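Local structure of Lmo1076 protein (Listeria monocytogenes serovar 1/2a, 5JQC) at residues A[185-190]-A[230-235]; A[200-205]-A[252-257]. The protein is a putative secreted autolysin, probably acting as a cell-wall amidase, of which this chain holds three SH3-like GW domains. All coordinates share one frame; numbering follows the deposited sequence.

Contact 1 of 2, residues A[185-190]-A[230-235]; sequences QSNVNW and VIKQAK
Between the pairs Asn187–Lys232 and Trp190–Val230 the antiparallel register slips by one: a beta bulge fits Val188 and Asn189 of residues 185-190 opposite Ile231. The backbone bonds record the slip. Val188 N meets Ile231 O at 2.8 Å, almost straight at hydrogen but well above the carbonyl plane (52°), whereas Trp190 N approaches Val230 O in plane and Val230 N returns a bond to Trp190 O. At the regular end, Ser186 and Gln233 form a hydrogen-bonded pair through both backbone N-H groups. On its other side strand 226-236 has a classic bulge of its own, Ile231 and Lys232 sharing Gln243 of strand 239-246 as backbone partner. The two strands are the first and second of the four-stranded antiparallel sheet in the third GW domain of this chain, an SH3-like fold. On the face bearing Ser186, Gln233 and Trp190, a glutamine is long enough to serve two partners: NE2 donates to Ser186 OG (3.2 Å) in the amide plane, while OE1 reaches the edge of the indole at Trp190 CH2 (3.5 Å), the amide standing nearly perpendicular to the ring (87°). At the bulge, branched Val188 touches two partners: its CB lies over the centre of the Trp190 ring, and CG2, set between the backbone N and the carbonyl carbon, packs 4.0 Å from Val230 CG1. On the opposite face the Lys232 chain runs beside Asn187, CD 3.3 Å from Asn187 OD1 and 3.6 Å from Gln185 OE1. The ammonium bonds to Gln243, and Asn187 OD1 to a bound glycerol.

Contact 2 of 2, residues A[200-205]-A[252-257]; sequences HGVYSG and GWMDYR
Tyr203 and Trp253 exchange two backbone hydrogen bonds, Trp253 N to Tyr203 O at 2.7 Å and Tyr203 N to Trp253 O at 2.9 Å, a single antiparallel bridge of the hydrogen-bonded type. Beyond it, Asp255 OD1 takes Arg257 N in an Asx turn and Arg257 NE in a salt bridge (2.8 Å), the two donors arriving from opposite faces of the carboxylate. Asp255 CB points toward residues 200-205 and lies 3.6 Å from His200 CD2; with CG anti to the backbone N (chi1 -171°), the carboxylate lies beside the imidazole, within 11° of parallel. Arg257 NH2 sits in plane at the imidazole edge, without a hydrogen bond. Gly252 and Trp253 are a Gly-Trp dipeptide, the signature of the GW family. Gly252 CA comes within 3.4 Å of Tyr203 O and meets Val202 CG1, a close approach that suits a residue without a side chain, while the flat indole lays CD1 3.3 Å from Gly205 C. The selenium of Met254, a selenomethionine, packs against Val202 CG2 at 3.8 Å and the side chain touches Phe244 and Phe259. Strand 249-255, at the edge of the four-stranded sheet, bonds to strand 239-246, while the short, weakly bonded strand 201-202 pairs with strand 218-219.

How the contacts relate
Contact 1 pairs the first two strands of the sheet, and contact 2 joins its last strand, 249-255, to residues 200-205; their centres are 12 Å apart, consistent with the curled sheet of an SH3-like fold. Trp253 joins them: its CZ3 rests 3.6 Å from Ala234 CB and its CH2 3.7 Å from Lys232 CB, so the indole of contact 2 packs on the face of contact 1 that carries Lys232, Ala234 and Gln185. Val206 touches both Ala234 and Trp253. Along the chain the segments alternate, interlacing the two pairings. No active site is identified here; the glycerol beside contact 1 probably comes from the crystallisation liquor, and a di(hydroxyethyl)ether lies about 7 Å from the Tyr203 side chain of contact 2.

Contact 1 of 2, residues A[185-190]-A[230-235]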
loop_
_atom_site.group_PDB
_atom_site.type_symbol
_atom_site.label_atom_id
_atom_site.label_comp_id
_atom_site.label_asym_id
_atom_site.label_seq_id
_atom_site.Cartn_x
_atom_site.Cartn_y
_atom_site.Cartn_z
ATOM N N GLN A 185 22.980 -16.627 2.015
ATOM C CA GLN A 185 23.275 -17.682 1.061
ATOM C C GLN A 185 24.791 -17.769 0.894
ATOM O O GLN A 185 25.476 -16.746 0.879
ATOM C CB GLN A 185 22.596 -17.391 -0.273
ATOM C CG GLN A 185 22.731 -18.472 -1.269
ATOM C CD GLN A 185 22.291 -18.002 -2.633
ATOM O OE1 GLN A 185 22.540 -18.663 -3.638
ATOM N NE2 GLN A 185 21.641 -16.840 -2.677
ATOM N N SER A 186 25.301 -18.990 0.761
ATOM C CA SER A 186 26.734 -19.197 0.689
ATOM C C SER A 186 27.005 -20.477 -0.081
ATOM O O SER A 186 26.200 -21.419 -0.055
ATOM C CB SER A 186 27.352 -19.293 2.084
ATOM O OG SER A 186 26.816 -20.419 2.780
ATOM N N ASN A 187 28.149 -20.491 -0.772
ATOM C CA ASN A 187 28.642 -21.699 -1.419
ATOM C C ASN A 187 29.340 -22.583 -0.394
ATOM O O ASN A 187 30.022 -22.092 0.506
ATOM C CB ASN A 187 29.602 -21.354 -2.564
ATOM C CG ASN A 187 28.939 -20.516 -3.652
ATOM O OD1 ASN A 187 27.723 -20.548 -3.829
ATOM N ND2 ASN A 187 29.741 -19.774 -4.392
ATOM N N VAL A 188 29.139 -23.890 -0.515
ATOM C CA VAL A 188 29.704 -24.867 0.401
ATOM C C VAL A 188 30.162 -26.074 -0.408
ATOM O O VAL A 188 30.004 -26.130 -1.633
ATOM C CB VAL A 188 28.704 -25.295 1.497
ATOM C CG1 VAL A 188 28.264 -24.097 2.343
ATOM C CG2 VAL A 188 27.507 -25.990 0.870
ATOM N N ASN A 189 30.725 -27.060 0.290
ATOM C CA ASN A 189 31.111 -28.322 -0.349
ATOM C C ASN A 189 30.994 -29.417 0.716
ATOM O O ASN A 189 31.958 -29.713 1.425
ATOM C CB ASN A 189 32.515 -28.247 -0.940
ATOM C CG ASN A 189 32.773 -29.342 -1.974
ATOM O OD1 ASN A 189 32.345 -30.484 -1.801
ATOM N ND2 ASN A 189 33.469 -28.997 -3.055
ATOM N N TRP A 190 29.800 -29.998 0.827
ATOM C CA TRP A 190 29.510 -31.024 1.817
ATOM C C TRP A 190 29.027 -32.275 1.112
ATOM O O TRP A 190 28.297 -32.196 0.116
ATOM C CB TRP A 190 28.442 -30.559 2.809
ATOM C CG TRP A 190 28.807 -29.306 3.508
ATOM C CD1 TRP A 190 30.064 -28.858 3.783
ATOM C CD2 TRP A 190 27.906 -28.309 4.007
ATOM N NE1 TRP A 190 30.008 -27.644 4.431
ATOM C CE2 TRP A 190 28.693 -27.285 4.581
ATOM C CE3 TRP A 190 26.512 -28.183 4.026
ATOM C CZ2 TRP A 190 28.130 -26.146 5.172
ATOM C CZ3 TRP A 190 25.956 -27.051 4.616
ATOM C CH2 TRP A 190 26.768 -26.049 5.182
ATOM N N VAL A 230 26.288 -31.278 -1.408
ATOM C CA VAL A 230 25.646 -29.995 -1.130
ATOM C C VAL A 230 26.600 -28.872 -1.528
ATOM O O VAL A 230 27.657 -28.698 -0.910
ATOM C CB VAL A 230 25.260 -29.888 0.352
ATOM C CG1 VAL A 230 24.511 -28.589 0.611
ATOM C CG2 VAL A 230 24.424 -31.088 0.774
ATOM N N ILE A 231 26.226 -28.103 -2.560
ATOM C CA ILE A 231 27.076 -27.020 -3.059
ATOM C C ILE A 231 26.663 -25.628 -2.571
ATOM O O ILE A 231 27.499 -24.714 -2.580
ATOM C CB ILE A 231 27.144 -27.024 -4.603
ATOM C CG1 ILE A 231 25.764 -26.757 -5.210
ATOM C CG2 ILE A 231 27.720 -28.345 -5.118
ATOM C CD1 ILE A 231 25.713 -26.810 -6.730
ATOM N N LYS A 232 25.409 -25.431 -2.154
ATOM C CA LYS A 232 24.973 -24.133 -1.651
ATOM C C LYS A 232 24.015 -24.325 -0.491
ATOM O O LYS A 232 23.294 -25.324 -0.428
ATOM C CB LYS A 232 24.266 -23.287 -2.725
ATOM C CG LYS A 232 25.151 -22.829 -3.874
ATOM C CD LYS A 232 24.673 -21.493 -4.445
ATOM C CE LYS A 232 24.033 -21.635 -5.822
ATOM N NZ LYS A 232 24.950 -22.325 -6.777
ATOM N N GLN A 233 23.992 -23.348 0.408
ATOM C CA GLN A 233 22.965 -23.271 1.437
ATOM C C GLN A 233 22.339 -21.882 1.436
ATOM O O GLN A 233 22.997 -20.872 1.147
ATOM C CB GLN A 233 23.515 -23.584 2.830
ATOM C CG GLN A 233 24.267 -22.434 3.460
ATOM C CD GLN A 233 24.738 -22.750 4.859
ATOM O OE1 GLN A 233 24.224 -23.666 5.513
ATOM N NE2 GLN A 233 25.724 -22.001 5.325
ATOM N N ALA A 234 21.046 -21.845 1.763
ATOM C CA ALA A 234 20.272 -20.613 1.782
ATOM C C ALA A 234 19.285 -20.660 2.944
ATOM O O ALA A 234 18.736 -21.719 3.269
ATOM C CB ALA A 234 19.527 -20.403 0.456
ATOM N N LYS A 235 19.074 -19.511 3.585
ATOM C CA LYS A 235 18.106 -19.422 4.673
ATOM C C LYS A 235 17.035 -18.399 4.325
ATOM O O LYS A 235 17.353 -17.264 3.952
ATOM C CB LYS A 235 18.791 -19.056 5.999
ATOM C CG LYS A 235 17.866 -19.112 7.216
ATOM C CD LYS A 235 18.633 -19.006 8.537
ATOM C CE LYS A 235 19.680 -17.853 8.546
ATOM N NZ LYS A 235 19.129 -16.476 8.813
#

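Contact 2 of 2, residues A[200-205]-A[252-257]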
loop_
_atom_site.group_PDB
_atom_site.type_symbol
_atom_site.label_atom_id
_atom_site.label_comp_id
_atom_site.label_asym_id
_atom_site.label_seq_id
_atom_site.Cartn_x
_atom_site.Cartn_y
_atom_site.Cartn_z
ATOM N N HIS A 200 9.658 -34.103 2.216
ATOM C CA HIS A 200 10.130 -32.844 1.664
ATOM C C HIS A 200 10.098 -32.878 0.143
ATOM O O HIS A 200 10.005 -33.933 -0.486
ATOM C CB HIS A 200 11.540 -32.544 2.165
ATOM C CG HIS A 200 11.662 -32.585 3.653
ATOM N ND1 HIS A 200 12.126 -33.692 4.328
ATOM C CD2 HIS A 200 11.365 -31.662 4.596
ATOM C CE1 HIS A 200 12.136 -33.438 5.624
ATOM N NE2 HIS A 200 11.670 -32.218 5.815
ATOM N N GLY A 201 10.168 -31.690 -0.447
ATOM C CA GLY A 201 10.246 -31.581 -1.890
ATOM C C GLY A 201 11.533 -30.956 -2.418
ATOM O O GLY A 201 12.275 -30.280 -1.696
ATOM N N VAL A 202 11.787 -31.181 -3.702
ATOM C CA VAL A 202 12.919 -30.622 -4.427
ATOM C C VAL A 202 12.400 -29.466 -5.275
ATOM O O VAL A 202 11.455 -29.641 -6.054
ATOM C CB VAL A 202 13.586 -31.695 -5.312
ATOM C CG1 VAL A 202 14.742 -31.113 -6.111
ATOM C CG2 VAL A 202 14.039 -32.893 -4.477
ATOM N N TYR A 203 13.018 -28.293 -5.133
ATOM C CA TYR A 203 12.619 -27.089 -5.848
ATOM C C TYR A 203 13.732 -26.589 -6.763
ATOM O O TYR A 203 14.927 -26.769 -6.484
ATOM C CB TYR A 203 12.225 -26.016 -4.861
ATOM C CG TYR A 203 11.115 -26.501 -3.968
ATOM C CD1 TYR A 203 11.399 -27.177 -2.787
ATOM C CD2 TYR A 203 9.779 -26.335 -4.332
ATOM C CE1 TYR A 203 10.383 -27.647 -1.975
ATOM C CE2 TYR A 203 8.744 -26.810 -3.524
ATOM C CZ TYR A 203 9.058 -27.468 -2.354
ATOM O OH TYR A 203 8.054 -27.948 -1.560
ATOM N N SER A 204 13.331 -25.954 -7.868
ATOM C CA SER A 204 14.315 -25.399 -8.798
ATOM C C SER A 204 15.075 -24.204 -8.211
ATOM O O SER A 204 16.232 -23.961 -8.586
ATOM C CB SER A 204 13.632 -24.994 -10.098
ATOM O OG SER A 204 12.818 -23.867 -9.899
ATOM N N GLY A 205 14.437 -23.426 -7.333
ATOM C CA GLY A 205 15.104 -22.358 -6.611
ATOM C C GLY A 205 14.883 -22.503 -5.114
ATOM O O GLY A 205 14.214 -23.431 -4.657
ATOM N N GLY A 252 18.568 -29.770 -7.441
ATOM C CA GLY A 252 17.688 -28.693 -7.029
ATOM C C GLY A 252 17.939 -28.361 -5.571
ATOM O O GLY A 252 18.992 -28.699 -5.022
ATOM N N TRP A 253 16.962 -27.704 -4.949
ATOM C CA TRP A 253 17.062 -27.300 -3.550
ATOM C C TRP A 253 16.144 -28.152 -2.678
ATOM O O TRP A 253 15.043 -28.528 -3.088
ATOM C CB TRP A 253 16.692 -25.828 -3.377
ATOM C CG TRP A 253 17.616 -24.827 -4.023
ATOM C CD1 TRP A 253 17.603 -24.414 -5.330
ATOM C CD2 TRP A 253 18.639 -24.055 -3.367
ATOM N NE1 TRP A 253 18.575 -23.452 -5.529
ATOM C CE2 TRP A 253 19.221 -23.214 -4.339
ATOM C CE3 TRP A 253 19.129 -24.007 -2.054
ATOM C CZ2 TRP A 253 20.283 -22.340 -4.036
ATOM C CZ3 TRP A 253 20.176 -23.139 -1.759
ATOM C CH2 TRP A 253 20.732 -22.313 -2.742
HETATM N N MSE A 254 16.589 -28.444 -1.458
HETATM C CA MSE A 254 15.725 -29.191 -0.542
HETATM C C MSE A 254 15.990 -28.825 0.897
HETATM O O MSE A 254 17.112 -28.465 1.255
HETATM C CB MSE A 254 15.897 -30.702 -0.731
HETATM C CG MSE A 254 14.848 -31.543 -0.005
HETATM SE SE MSE A 254 14.771 -33.330 -0.768
HETATM C CE MSE A 254 16.647 -33.800 -0.526
ATOM N N ASP A 255 14.937 -28.908 1.707
ATOM C CA ASP A 255 15.033 -28.608 3.127
ATOM C C ASP A 255 16.205 -29.352 3.752
ATOM O O ASP A 255 16.476 -30.508 3.415
ATOM C CB ASP A 255 13.730 -28.997 3.824
ATOM C CG ASP A 255 13.674 -28.506 5.251
ATOM O OD1 ASP A 255 14.248 -29.190 6.128
ATOM O OD2 ASP A 255 13.071 -27.435 5.494
ATOM N N TYR A 256 16.896 -28.683 4.680
ATOM C CA TYR A 256 18.128 -29.247 5.229
ATOM C C TYR A 256 17.871 -30.513 6.044
ATOM O O TYR A 256 18.776 -31.346 6.190
ATOM C CB TYR A 256 18.855 -28.216 6.094
ATOM C CG TYR A 256 18.271 -28.121 7.473
ATOM C CD1 TYR A 256 17.100 -27.414 7.692
ATOM C CD2 TYR A 256 18.877 -28.752 8.555
ATOM C CE1 TYR A 256 16.546 -27.323 8.953
ATOM C CE2 TYR A 256 18.334 -28.671 9.825
ATOM C CZ TYR A 256 17.163 -27.951 10.019
ATOM O OH TYR A 256 16.595 -27.856 11.275
ATOM N N ARG A 257 16.665 -30.677 6.590
ATOM C CA ARG A 257 16.389 -31.862 7.397
ATOM C C ARG A 257 16.384 -33.142 6.569
ATOM O O ARG A 257 16.537 -34.230 7.135
ATOM C CB ARG A 257 15.060 -31.700 8.136
ATOM C CG ARG A 257 15.080 -30.581 9.164
ATOM C CD ARG A 257 13.676 -30.199 9.595
ATOM N NE ARG A 257 12.818 -29.785 8.478
ATOM C CZ ARG A 257 11.640 -29.171 8.620
ATOM N NH1 ARG A 257 11.177 -28.892 9.832
ATOM N NH2 ARG A 257 10.923 -28.830 7.553
#